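Local coordinates for C381 turret protein (Sulfolobus turreted icosahedral virus, PDB 4IND) that probably builds the turrets on the capsid of an archaeal virus, five copies assembling with each subunit folded as three jelly rolls in a row, at residues A[92-100]-A[131-139]; A[304-314]-A[363-371]. One frame throughout, in Å; residues are numbered along the deposited sequence.

Interaction 1: residues A[92-100]-A[131-139]; sequences FSVTVTPFF and YIQLPPGLA
Val96 spreads its two methyl groups over residues 131-139 like a fork. Its CG1, turned anti to the backbone N (chi1 155°), meets CD1 of Ile132 at 3.5 Å, the two side chains crossing at about a right angle. CG2 points the other way along the strand, where it lies 3.8 Å from CD of Pro135 and also reaches CD1 of Leu138. Two residues earlier, Val94 sets CB 3.8 Å from CG of the same proline ring, while its CG2 touches CD2 of Leu138 as the two side chains pass in opposite directions. These largely buried aliphatic groups form the tight part of the contact, and Ile110, on the strand that pairs with 94-96, packs on both valines.

The other side is wetter. Strands 94-96 and 131-134 run antiparallel at 174°, but their axes stay 7.5 Å apart, and waters fill in for direct backbone bonds. One water accepts from Thr97 N and donates to Gln133 O; a second links Gln133 N to Thr97 O; a third donates to both Thr97 O and Tyr131 O, at 2.7 and 2.8 Å. Nearby, Gln133 NE2 donates to Tyr131 OH in a bent bond. At the far end Phe99 lays one ring face over Tyr131 N, which stands 3.9 Å above the plane toward the rim, and Tyr50 of a neighbouring subunit stacks on the Tyr131 ring. Leu138 brings in the facing sheet, and the layout is consistent with the C-H-E-F sheet of a jelly roll, opened between H and E by bridging waters.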
# COMPACT_ATOMS: atom_id res chain seq x y z
N PHE A 92 49.88 4.56 -2.83
CA PHE A 92 49.47 5.97 -2.73
C PHE A 92 47.96 6.05 -2.95
O PHE A 92 47.36 5.13 -3.51
CB PHE A 92 50.20 6.82 -3.78
CG PHE A 92 50.18 6.23 -5.16
CD1 PHE A 92 49.07 6.36 -5.98
CD2 PHE A 92 51.28 5.53 -5.64
CE1 PHE A 92 49.04 5.81 -7.25
CE2 PHE A 92 51.27 4.97 -6.91
CZ PHE A 92 50.14 5.11 -7.72
N SER A 93 47.36 7.16 -2.53
CA SER A 93 45.94 7.39 -2.68
C SER A 93 45.60 7.59 -4.14
O SER A 93 46.43 8.09 -4.91
CB SER A 93 45.53 8.65 -1.90
OG SER A 93 45.60 8.41 -0.52
N VAL A 94 44.40 7.18 -4.52
CA VAL A 94 43.87 7.49 -5.84
C VAL A 94 42.50 8.11 -5.66
O VAL A 94 41.89 7.95 -4.61
CB VAL A 94 43.79 6.24 -6.74
CG1 VAL A 94 45.19 5.61 -6.88
CG2 VAL A 94 42.81 5.22 -6.17
N THR A 95 42.02 8.82 -6.68
CA THR A 95 40.72 9.45 -6.59
C THR A 95 39.79 8.92 -7.67
O THR A 95 40.23 8.48 -8.74
CB THR A 95 40.81 10.99 -6.65
OG1 THR A 95 41.09 11.39 -7.99
CG2 THR A 95 41.90 11.51 -5.73
N VAL A 96 38.50 8.94 -7.38
CA VAL A 96 37.50 8.53 -8.34
C VAL A 96 36.45 9.63 -8.36
O VAL A 96 36.22 10.29 -7.33
CB VAL A 96 36.88 7.18 -7.93
CG1 VAL A 96 35.50 7.02 -8.50
CG2 VAL A 96 37.79 6.01 -8.36
N THR A 97 35.84 9.85 -9.52
CA THR A 97 34.80 10.86 -9.66
C THR A 97 33.46 10.19 -9.94
O THR A 97 33.21 9.74 -11.07
CB THR A 97 35.15 11.83 -10.80
OG1 THR A 97 36.44 12.41 -10.55
CG2 THR A 97 34.10 12.93 -10.93
N PRO A 98 32.58 10.10 -8.92
CA PRO A 98 31.32 9.39 -9.16
C PRO A 98 30.45 10.11 -10.17
O PRO A 98 30.54 11.33 -10.31
CB PRO A 98 30.67 9.33 -7.76
CG PRO A 98 31.30 10.40 -6.99
CD PRO A 98 32.72 10.51 -7.51
N PHE A 99 29.62 9.34 -10.88
CA PHE A 99 28.71 9.86 -11.89
C PHE A 99 27.64 10.77 -11.27
O PHE A 99 27.49 11.93 -11.67
CB PHE A 99 28.09 8.67 -12.62
CG PHE A 99 27.22 9.02 -13.80
CD1 PHE A 99 27.77 9.65 -14.91
CD2 PHE A 99 25.88 8.66 -13.84
CE1 PHE A 99 26.97 9.95 -16.04
CE2 PHE A 99 25.08 8.95 -14.96
CZ PHE A 99 25.63 9.60 -16.06
N PHE A 100 26.88 10.24 -10.32
CA PHE A 100 25.84 11.01 -9.64
C PHE A 100 24.91 11.69 -10.65
O PHE A 100 24.37 12.75 -10.37
CB PHE A 100 26.47 12.08 -8.73
CG PHE A 100 27.09 11.54 -7.44
CD1 PHE A 100 26.68 10.35 -6.90
CD2 PHE A 100 28.06 12.27 -6.77
CE1 PHE A 100 27.24 9.87 -5.73
CE2 PHE A 100 28.63 11.80 -5.60
CZ PHE A 100 28.22 10.60 -5.08
N TYR A 131 28.47 6.16 -16.38
CA TYR A 131 29.88 6.36 -16.75
C TYR A 131 30.72 6.63 -15.51
O TYR A 131 30.41 7.51 -14.73
CB TYR A 131 29.99 7.56 -17.68
CG TYR A 131 31.43 7.91 -18.07
CD1 TYR A 131 32.13 7.15 -18.99
CD2 TYR A 131 32.07 9.01 -17.54
CE1 TYR A 131 33.44 7.48 -19.35
CE2 TYR A 131 33.36 9.36 -17.90
CZ TYR A 131 34.04 8.59 -18.80
OH TYR A 131 35.34 8.92 -19.16
N ILE A 132 31.80 5.88 -15.35
CA ILE A 132 32.79 6.21 -14.32
C ILE A 132 34.18 5.73 -14.76
O ILE A 132 34.32 4.67 -15.36
CB ILE A 132 32.40 5.61 -12.94
CG1 ILE A 132 33.29 6.17 -11.82
CG2 ILE A 132 32.44 4.09 -12.97
CD1 ILE A 132 32.82 5.75 -10.42
N GLN A 133 35.19 6.52 -14.46
CA GLN A 133 36.57 6.14 -14.75
C GLN A 133 37.22 5.56 -13.51
O GLN A 133 36.95 6.00 -12.38
CB GLN A 133 37.38 7.34 -15.25
CG GLN A 133 36.98 7.85 -16.61
CD GLN A 133 37.98 8.86 -17.17
OE1 GLN A 133 39.18 8.75 -16.93
NE2 GLN A 133 37.48 9.85 -17.88
N LEU A 134 38.09 4.58 -13.72
CA LEU A 134 38.81 3.92 -12.64
C LEU A 134 40.29 3.98 -12.93
O LEU A 134 40.73 3.55 -13.99
CB LEU A 134 38.35 2.45 -12.53
CG LEU A 134 36.84 2.25 -12.33
CD1 LEU A 134 36.45 0.79 -12.49
CD2 LEU A 134 36.40 2.79 -10.98
N PRO A 135 41.08 4.51 -11.98
CA PRO A 135 42.53 4.70 -12.20
C PRO A 135 43.33 3.41 -12.07
O PRO A 135 42.88 2.44 -11.44
CB PRO A 135 42.93 5.67 -11.07
CG PRO A 135 41.94 5.39 -9.98
CD PRO A 135 40.63 5.06 -10.69
N PRO A 136 44.53 3.39 -12.67
CA PRO A 136 45.47 2.27 -12.59
C PRO A 136 45.72 1.81 -11.15
O PRO A 136 45.88 2.64 -10.24
CB PRO A 136 46.75 2.85 -13.18
CG PRO A 136 46.27 3.88 -14.14
CD PRO A 136 45.08 4.51 -13.47
N GLY A 137 45.76 0.49 -10.95
CA GLY A 137 46.09 -0.04 -9.63
C GLY A 137 44.85 -0.38 -8.81
O GLY A 137 44.97 -1.03 -7.78
N LEU A 138 43.68 0.05 -9.26
CA LEU A 138 42.44 -0.33 -8.56
C LEU A 138 42.02 -1.72 -9.00
O LEU A 138 41.89 -2.00 -10.19
CB LEU A 138 41.31 0.65 -8.88
CG LEU A 138 41.00 1.82 -7.96
CD1 LEU A 138 39.58 2.30 -8.27
CD2 LEU A 138 41.17 1.46 -6.47
N ALA A 139 41.83 -2.61 -8.03
CA ALA A 139 41.21 -3.90 -8.28
C ALA A 139 39.69 -3.72 -8.17
O ALA A 139 39.21 -3.04 -7.26
CB ALA A 139 41.69 -4.89 -7.20
O HOH W 1 36.61 8.46 -11.88
O HOH W 2 34.62 9.10 -13.79
O HOH W 3 31.97 9.48 -13.50

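Interaction 2: residues A[304-314]-A[363-371]; sequences VSGLTTAVTQC and SSVTITLIL
In Ile367, chi1 of 58° wedges CG1 between the backbone N and the carbonyl carbon and leaves CG2 anti to the carbonyl carbon; this splits the side chain toward two targets. CD1, at the end of the long branch, comes 3.9 Å from SG of Cys314, whereas CG2 touches CG2 of Val311 and CD2 of Leu307. Val365, with CG1 anti to its backbone N (chi1 -170°), turns that methyl to Val311 CG2 and its other methyl, CG2, to Ala310 CB at 3.8 Å. On the same face as Ile367, Val304 CG2 meets Leu369 CD1 across a non-hydrogen-bonded pair.

The backbones lock at the next pair, where Ser305 N donates to Thr368 O at 2.9 Å and Thr368 N returns a bond to Ser305 O. Beyond it Gly306, at a positive phi of 98°, carries the chain out of the strand. A type I turn from Thr308 to Val311 then reverses it, braced by an ST turn in which Thr308 OG1 accepts from Ala310 N. Strands 295-305 and 365-377 lie in one sheet and strand 311-319 in the other, so the connection bridges the two facing sheets of a jelly-roll sandwich in the nucleoplasmin-like/VP domain.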
# COMPACT_ATOMS: atom_id res chain seq x y z
N VAL A 304 -10.29 37.60 13.78
CA VAL A 304 -9.83 38.99 13.87
C VAL A 304 -10.68 39.72 14.89
O VAL A 304 -11.91 39.65 14.84
CB VAL A 304 -9.89 39.71 12.51
CG1 VAL A 304 -9.51 41.18 12.68
CG2 VAL A 304 -8.95 39.03 11.51
N SER A 305 -10.02 40.40 15.83
CA SER A 305 -10.73 41.23 16.79
C SER A 305 -10.42 42.67 16.48
O SER A 305 -9.37 43.00 15.92
CB SER A 305 -10.31 40.90 18.22
OG SER A 305 -8.92 41.08 18.38
N GLY A 306 -11.36 43.54 16.84
CA GLY A 306 -11.17 44.97 16.67
C GLY A 306 -11.82 45.50 15.41
O GLY A 306 -11.67 46.68 15.08
N LEU A 307 -12.53 44.64 14.69
CA LEU A 307 -13.25 45.08 13.50
C LEU A 307 -14.35 46.07 13.85
O LEU A 307 -15.13 45.84 14.76
CB LEU A 307 -13.86 43.89 12.77
CG LEU A 307 -12.86 43.00 12.03
CD1 LEU A 307 -13.58 41.88 11.29
CD2 LEU A 307 -12.02 43.84 11.08
N THR A 308 -14.40 47.18 13.11
CA THR A 308 -15.48 48.15 13.20
C THR A 308 -15.88 48.56 11.80
O THR A 308 -15.25 48.15 10.82
CB THR A 308 -15.06 49.41 13.98
OG1 THR A 308 -14.09 50.15 13.23
CG2 THR A 308 -14.47 49.04 15.34
N THR A 309 -16.90 49.39 11.70
CA THR A 309 -17.34 49.91 10.41
C THR A 309 -16.26 50.78 9.77
O THR A 309 -16.34 51.11 8.59
CB THR A 309 -18.65 50.71 10.54
OG1 THR A 309 -18.48 51.74 11.52
CG2 THR A 309 -19.78 49.80 10.98
N ALA A 310 -15.25 51.13 10.56
CA ALA A 310 -14.11 51.89 10.05
C ALA A 310 -13.14 51.03 9.25
O ALA A 310 -12.25 51.56 8.59
CB ALA A 310 -13.38 52.59 11.19
N VAL A 311 -13.31 49.71 9.31
CA VAL A 311 -12.48 48.78 8.53
C VAL A 311 -13.23 48.36 7.27
O VAL A 311 -14.32 47.81 7.35
CB VAL A 311 -12.13 47.51 9.35
CG1 VAL A 311 -11.14 46.62 8.57
CG2 VAL A 311 -11.55 47.90 10.70
N THR A 312 -12.64 48.64 6.11
CA THR A 312 -13.28 48.39 4.82
C THR A 312 -12.78 47.13 4.14
O THR A 312 -13.44 46.58 3.26
CB THR A 312 -13.04 49.57 3.87
OG1 THR A 312 -11.63 49.74 3.68
CG2 THR A 312 -13.64 50.85 4.44
N GLN A 313 -11.59 46.69 4.54
CA GLN A 313 -11.03 45.47 3.97
C GLN A 313 -10.24 44.71 5.01
O GLN A 313 -9.46 45.29 5.76
CB GLN A 313 -10.13 45.78 2.77
CG GLN A 313 -9.46 44.54 2.18
CD GLN A 313 -8.49 44.86 1.04
OE1 GLN A 313 -7.95 45.96 0.97
NE2 GLN A 313 -8.28 43.89 0.15
N CYS A 314 -10.45 43.41 5.05
CA CYS A 314 -9.70 42.56 5.95
C CYS A 314 -9.76 41.15 5.40
O CYS A 314 -10.69 40.40 5.70
CB CYS A 314 -10.29 42.64 7.37
SG CYS A 314 -9.29 41.80 8.62
N SER A 363 -7.57 59.17 12.67
CA SER A 363 -8.19 58.21 13.58
C SER A 363 -7.89 56.79 13.12
O SER A 363 -8.61 56.23 12.29
CB SER A 363 -9.70 58.44 13.64
OG SER A 363 -10.29 57.60 14.62
N SER A 364 -6.83 56.21 13.66
CA SER A 364 -6.37 54.90 13.23
C SER A 364 -7.15 53.80 13.95
O SER A 364 -7.66 54.01 15.05
CB SER A 364 -4.87 54.75 13.47
OG SER A 364 -4.57 54.76 14.86
N VAL A 365 -7.23 52.63 13.32
CA VAL A 365 -7.88 51.47 13.91
C VAL A 365 -6.88 50.33 13.96
O VAL A 365 -6.18 50.06 12.97
CB VAL A 365 -9.07 51.00 13.07
CG1 VAL A 365 -9.89 49.96 13.82
CG2 VAL A 365 -9.94 52.17 12.68
N THR A 366 -6.81 49.65 15.10
CA THR A 366 -5.91 48.52 15.25
C THR A 366 -6.71 47.23 15.35
O THR A 366 -7.57 47.08 16.22
CB THR A 366 -5.00 48.67 16.50
OG1 THR A 366 -4.11 49.78 16.32
CG2 THR A 366 -4.18 47.40 16.70
N ILE A 367 -6.43 46.30 14.45
CA ILE A 367 -7.06 45.00 14.48
C ILE A 367 -6.02 43.95 14.81
O ILE A 367 -4.83 44.14 14.56
CB ILE A 367 -7.69 44.66 13.13
CG1 ILE A 367 -6.62 44.71 12.04
CG2 ILE A 367 -8.81 45.64 12.80
CD1 ILE A 367 -7.14 44.30 10.68
N THR A 368 -6.47 42.84 15.37
CA THR A 368 -5.55 41.78 15.76
C THR A 368 -6.00 40.47 15.17
O THR A 368 -7.14 40.04 15.40
CB THR A 368 -5.46 41.67 17.29
OG1 THR A 368 -4.93 42.90 17.81
CG2 THR A 368 -4.54 40.52 17.69
N LEU A 369 -5.11 39.85 14.40
CA LEU A 369 -5.35 38.57 13.80
C LEU A 369 -4.80 37.50 14.73
O LEU A 369 -3.69 37.62 15.23
CB LEU A 369 -4.64 38.48 12.45
CG LEU A 369 -4.60 37.12 11.77
CD1 LEU A 369 -5.99 36.72 11.34
CD2 LEU A 369 -3.63 37.11 10.57
N ILE A 370 -5.58 36.45 14.97
CA ILE A 370 -5.03 35.26 15.58
C ILE A 370 -5.17 34.12 14.58
O ILE A 370 -6.12 34.09 13.78
CB ILE A 370 -5.69 34.90 16.93
CG1 ILE A 370 -7.12 34.43 16.72
CG2 ILE A 370 -5.66 36.08 17.88
CD1 ILE A 370 -7.89 34.34 18.01
N LEU A 371 -4.22 33.21 14.62
CA LEU A 371 -4.13 32.16 13.63
C LEU A 371 -3.58 30.91 14.31
O LEU A 371 -2.65 31.00 15.12
CB LEU A 371 -3.23 32.62 12.48
CG LEU A 371 -2.87 31.63 11.38
CD1 LEU A 371 -4.13 31.21 10.64
CD2 LEU A 371 -1.85 32.24 10.43

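In the fold
Interaction 1 and interaction 2 lie on opposite sides of the chain's centre, in the first and third domains, with centres about 66 Å apart and no touch between them. Both are partly buried, each with an aliphatic core and a more polar margin, and they bury similar areas. They share no strand, and they differ in how backbones meet. Residues 304-305 pair directly with 368-369, and 311-314 pack on the same strand from the facing sheet, whereas strands 94-96 and 131-134 flank a water-bridged gap within what is probably one jelly-roll sheet. Interaction 1 also reaches a neighbouring subunit through aromatic stacking; beside interaction 2, Ile370 of strand 365-377 packs on Ala335 of another subunit.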